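Local coordinates for stiv-a81 (Sulfolobus Turreted Icosahedral Virus, PDB 3RKL), which is a helix-bundle protein of a virus of hyperthermophiles that probably self-associates, with a precise role that its fold does not reveal, at the interface of chains A and B and the interface of chains A and C. Numbering follows the deposited sequence. Chains: chain A/B/C, Stiv-a81.

Chain A meets a second copy, chain B, in contact 1 and a third, chain C, in contact 2; the centres of the two sets of C-alpha atoms lie about 17 Å apart. Helix 55-80 of chain A serves both, through A:Tyr64 in contact 1 and residues 69 to 76, farther along, in contact 2. Chain B brings the end of its helix 25-46 and the following loop, whereas chain C brings helix 55-80 and strand 3-9. Each interface is two-fold symmetric, so a copy using both can extend an assembly such as the deposited set of eight, though the biological oligomer may differ.

Contact 1: the interface of chains A and B. Residues chain A 20, 35, 64; chain B 45-46, 49-50.
The end of helix 25-46 and the loop after it in chain B, the turn of a helical hairpin, press against an apolar surface of chain A in this helix-bundle protein. B:Leu46 sends its CD2 methyl over one face of the A:Tyr64 ring, at the hydroxyl-bearing end, 3.5 Å from ring atom CZ. The same methyl meets the branch methyl CG2 of A:Ile35 at 3.9 Å, so it fits into the corner formed by an aromatic face and an aliphatic branch. Leucine suits this place because its forked end can advance a compact methyl onto a ring; with CG anti to the carbonyl carbon (chi1 -77°) the fork points out from the helix end towards chain A.

B:Tyr49 turns one side of its ring to chain A. Ring atom CZ of A:Phe20 lies to that side, just past the rim, 3.6 Å from CD2, with the two ring planes inclined by roughly 40°. For A:Phe20, CG anti to the backbone N (chi1 -168°) carries the ring away from its strand towards the partner. The CD1 methyl of A:Ile35 comes in low from beyond the opposite edge, only slightly to that same side, 4.0 Å from B:Tyr49 CD1. Farther back, CG1 of A:Ile35 rests against CB of B:Lys45, which contributes the carbon base of its chain here.

The phenol OH of A:Tyr64 comes within 3.8 Å of CB of B:Tyr49. It also nears B:Glu50, whose poor order makes that approach uncertain. In chain A the surface draws on strand 18-21 and helices 25-46 and 55-80, uniting sheet and hairpin beneath the partner's turn.

Contact 2: the interface of chains A and C. Residues chain A 69-70, 72-73, 76; chain C 4, 62, 65.
The imidazole ring of C:His62 meets helix 55-80 of chain A with its edge: the hydroxyl OG1 of A:Thr72 and the backbone oxygen of A:Ala69 both lie in the ring plane. To one side of that plane, CB of A:Ser73 stands out past the CE1 corner, 3.6 Å from CE1, and A:Ile76 lies on this same side, more loosely placed. The motif is a helix-helix crossing within a helix-bundle protein, made by helix 55-80 of both copies.

The hydroxyl OG1 of A:Thr72 and ring nitrogen ND1 of C:His62 form a hydrogen bond of 2.9 Å. OG1 also donates to A:Ala69 O at 2.9 Å, with the hydroxyl tilted 34° from the carbonyl plane. If its hydrogen is spent there, OG1 would accept from ND1, which would favour a hydrogen on that nitrogen. Threonine suits the place because OG1, set between the backbone N and the carbonyl carbon (chi1 63°), reaches both its own helix and the partner, while CG2 packs 3.8 Å from CB of C:Ala65.

Alanines let the helices draw near: CB of C:Ala65 lies 3.9 Å from CA of A:Ala69. CB of A:Thr72 also comes close to the partner's backbone, 3.7 Å from CA of C:His62. Strand 3-9 of chain C adds C:Ile4, whose terminal methyl CD1 touches CB of A:Ser73 at 3.5 Å and faces A:Gly70, where no side chain intervenes.

Contact 1: the interface of chains A and B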
loop_
_atom_site.group_PDB
_atom_site.type_symbol
_atom_site.label_atom_id
_atom_site.label_comp_id
_atom_site.label_asym_id
_atom_site.label_seq_id
_atom_site.Cartn_x
_atom_site.Cartn_y
_atom_site.Cartn_z
ATOM N N PHE A 20 -8.501 -24.930 -15.549
ATOM C CA PHE A 20 -7.548 -24.142 -14.760
ATOM C C PHE A 20 -6.931 -24.989 -13.650
ATOM O O PHE A 20 -7.643 -25.494 -12.785
ATOM C CB PHE A 20 -8.248 -22.932 -14.158
ATOM C CG PHE A 20 -7.316 -21.915 -13.567
ATOM C CD1 PHE A 20 -6.705 -20.966 -14.376
ATOM C CD2 PHE A 20 -7.065 -21.886 -12.204
ATOM C CE1 PHE A 20 -5.853 -20.015 -13.834
ATOM C CE2 PHE A 20 -6.209 -20.942 -11.661
ATOM C CZ PHE A 20 -5.606 -20.006 -12.481
ATOM N N ILE A 35 -5.984 -10.599 -8.451
ATOM C CA ILE A 35 -6.378 -10.437 -9.851
ATOM C C ILE A 35 -7.830 -9.974 -9.958
ATOM O O ILE A 35 -8.153 -9.062 -10.722
ATOM C CB ILE A 35 -6.115 -11.739 -10.662
ATOM C CG1 ILE A 35 -4.616 -11.907 -10.890
ATOM C CG2 ILE A 35 -6.890 -11.735 -11.989
ATOM C CD1 ILE A 35 -4.191 -13.327 -11.230
ATOM N N TYR A 64 -11.908 -15.608 -13.238
ATOM C CA TYR A 64 -10.945 -15.685 -12.134
ATOM C C TYR A 64 -11.641 -15.804 -10.776
ATOM O O TYR A 64 -11.147 -16.493 -9.899
ATOM C CB TYR A 64 -9.926 -14.542 -12.214
ATOM C CG TYR A 64 -8.804 -14.920 -13.142
ATOM C CD1 TYR A 64 -7.660 -15.524 -12.643
ATOM C CD2 TYR A 64 -8.913 -14.755 -14.519
ATOM C CE1 TYR A 64 -6.633 -15.921 -13.469
ATOM C CE2 TYR A 64 -7.883 -15.162 -15.366
ATOM C CZ TYR A 64 -6.750 -15.755 -14.824
ATOM O OH TYR A 64 -5.718 -16.160 -15.627
ATOM N N LYS B 45 0.420 -9.547 -13.249
ATOM C CA LYS B 45 -0.132 -10.547 -12.332
ATOM C C LYS B 45 -0.706 -11.742 -13.089
ATOM O O LYS B 45 -0.534 -12.894 -12.669
ATOM C CB LYS B 45 -1.205 -9.960 -11.407
ATOM C CG LYS B 45 -0.683 -8.959 -10.375
ATOM C CD LYS B 45 0.407 -9.524 -9.452
ATOM C CE LYS B 45 0.915 -8.480 -8.468
ATOM N NZ LYS B 45 2.129 -8.940 -7.720
ATOM N N LEU B 46 -1.398 -11.458 -14.189
ATOM C CA LEU B 46 -1.972 -12.508 -15.044
ATOM C C LEU B 46 -0.918 -13.385 -15.694
ATOM O O LEU B 46 -1.169 -14.564 -15.942
ATOM C CB LEU B 46 -2.877 -11.911 -16.127
ATOM C CG LEU B 46 -4.250 -11.471 -15.646
ATOM C CD1 LEU B 46 -4.953 -10.604 -16.684
ATOM C CD2 LEU B 46 -5.106 -12.699 -15.290
ATOM N N TYR B 49 -0.259 -17.032 -14.720
ATOM C CA TYR B 49 -1.248 -18.076 -15.017
ATOM C C TYR B 49 -1.550 -18.239 -16.504
ATOM O O TYR B 49 -1.737 -19.360 -16.986
ATOM C CB TYR B 49 -2.541 -17.802 -14.253
ATOM C CG TYR B 49 -2.327 -17.885 -12.768
ATOM C CD1 TYR B 49 -2.228 -16.736 -11.994
ATOM C CD2 TYR B 49 -2.160 -19.112 -12.141
ATOM C CE1 TYR B 49 -1.998 -16.806 -10.646
ATOM C CE2 TYR B 49 -1.931 -19.187 -10.784
ATOM C CZ TYR B 49 -1.857 -18.031 -10.038
ATOM O OH TYR B 49 -1.624 -18.100 -8.688
ATOM N N GLU B 50 -1.608 -17.119 -17.210
ATOM C CA GLU B 50 -1.915 -17.115 -18.625
ATOM C C GLU B 50 -0.611 -17.212 -19.406
ATOM O O GLU B 50 0.229 -16.305 -19.351
ATOM C CB GLU B 50 -2.691 -15.850 -19.006
ATOM C CG GLU B 50 -4.031 -15.722 -18.277
ATOM C CD GLU B 50 -5.149 -15.175 -19.159
ATOM O OE1 GLU B 50 -4.925 -14.170 -19.868
ATOM O OE2 GLU B 50 -6.258 -15.753 -19.136
#

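Contact 2: the interface of chains A and C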
loop_
_atom_site.group_PDB
_atom_site.type_symbol
_atom_site.label_atom_id
_atom_site.label_comp_id
_atom_site.label_asym_id
_atom_site.label_seq_id
_atom_site.Cartn_x
_atom_site.Cartn_y
_atom_site.Cartn_z
ATOM N N ALA A 69 -13.168 -19.379 -6.230
ATOM C CA ALA A 69 -14.175 -20.129 -5.461
ATOM C C ALA A 69 -13.817 -21.617 -5.431
ATOM O O ALA A 69 -13.878 -22.263 -4.371
ATOM C CB ALA A 69 -15.577 -19.914 -6.036
ATOM N N GLY A 70 -13.384 -22.152 -6.569
ATOM C CA GLY A 70 -12.945 -23.548 -6.641
ATOM C C GLY A 70 -11.707 -23.818 -5.810
ATOM O O GLY A 70 -11.654 -24.806 -5.078
ATOM N N THR A 72 -10.615 -22.138 -3.109
ATOM C CA THR A 72 -10.949 -22.128 -1.688
ATOM C C THR A 72 -11.699 -23.397 -1.256
ATOM O O THR A 72 -11.582 -23.819 -0.122
ATOM C CB THR A 72 -11.758 -20.889 -1.279
ATOM O OG1 THR A 72 -13.016 -20.882 -1.961
ATOM C CG2 THR A 72 -10.967 -19.610 -1.574
ATOM N N SER A 73 -12.462 -23.991 -2.164
ATOM C CA SER A 73 -13.135 -25.249 -1.856
ATOM C C SER A 73 -12.105 -26.343 -1.650
ATOM O O SER A 73 -12.184 -27.115 -0.691
ATOM C CB SER A 73 -14.096 -25.651 -2.972
ATOM O OG SER A 73 -14.841 -26.795 -2.587
ATOM N N ILE A 76 -10.275 -25.975 1.800
ATOM C CA ILE A 76 -10.955 -26.419 3.017
ATOM C C ILE A 76 -11.116 -27.935 3.068
ATOM O O ILE A 76 -10.979 -28.536 4.133
ATOM C CB ILE A 76 -12.310 -25.691 3.267
ATOM C CG1 ILE A 76 -13.016 -26.317 4.477
ATOM C CG2 ILE A 76 -13.211 -25.735 2.066
ATOM C CD1 ILE A 76 -14.120 -25.458 5.019
ATOM N N ILE C 4 -19.461 -27.926 -7.345
ATOM C CA ILE C 4 -19.944 -26.836 -6.502
ATOM C C ILE C 4 -21.129 -26.159 -7.176
ATOM O O ILE C 4 -21.043 -25.755 -8.337
ATOM C CB ILE C 4 -18.858 -25.754 -6.285
ATOM C CG1 ILE C 4 -17.640 -26.338 -5.578
ATOM C CG2 ILE C 4 -19.413 -24.598 -5.477
ATOM C CD1 ILE C 4 -16.410 -25.431 -5.647
ATOM N N HIS C 62 -13.923 -19.638 2.075
ATOM C CA HIS C 62 -14.660 -20.259 0.993
ATOM C C HIS C 62 -15.997 -19.566 0.752
ATOM O O HIS C 62 -16.366 -19.302 -0.378
ATOM C CB HIS C 62 -14.881 -21.740 1.274
ATOM C CG HIS C 62 -15.699 -22.424 0.228
ATOM N ND1 HIS C 62 -15.380 -22.369 -1.110
ATOM C CD2 HIS C 62 -16.824 -23.166 0.320
ATOM C CE1 HIS C 62 -16.284 -23.042 -1.800
ATOM N NE2 HIS C 62 -17.161 -23.550 -0.954
ATOM N N ALA C 65 -15.528 -16.283 -1.034
ATOM C CA ALA C 65 -15.133 -16.552 -2.418
ATOM C C ALA C 65 -16.344 -16.977 -3.264
ATOM O O ALA C 65 -16.453 -16.620 -4.439
ATOM C CB ALA C 65 -14.037 -17.618 -2.465
#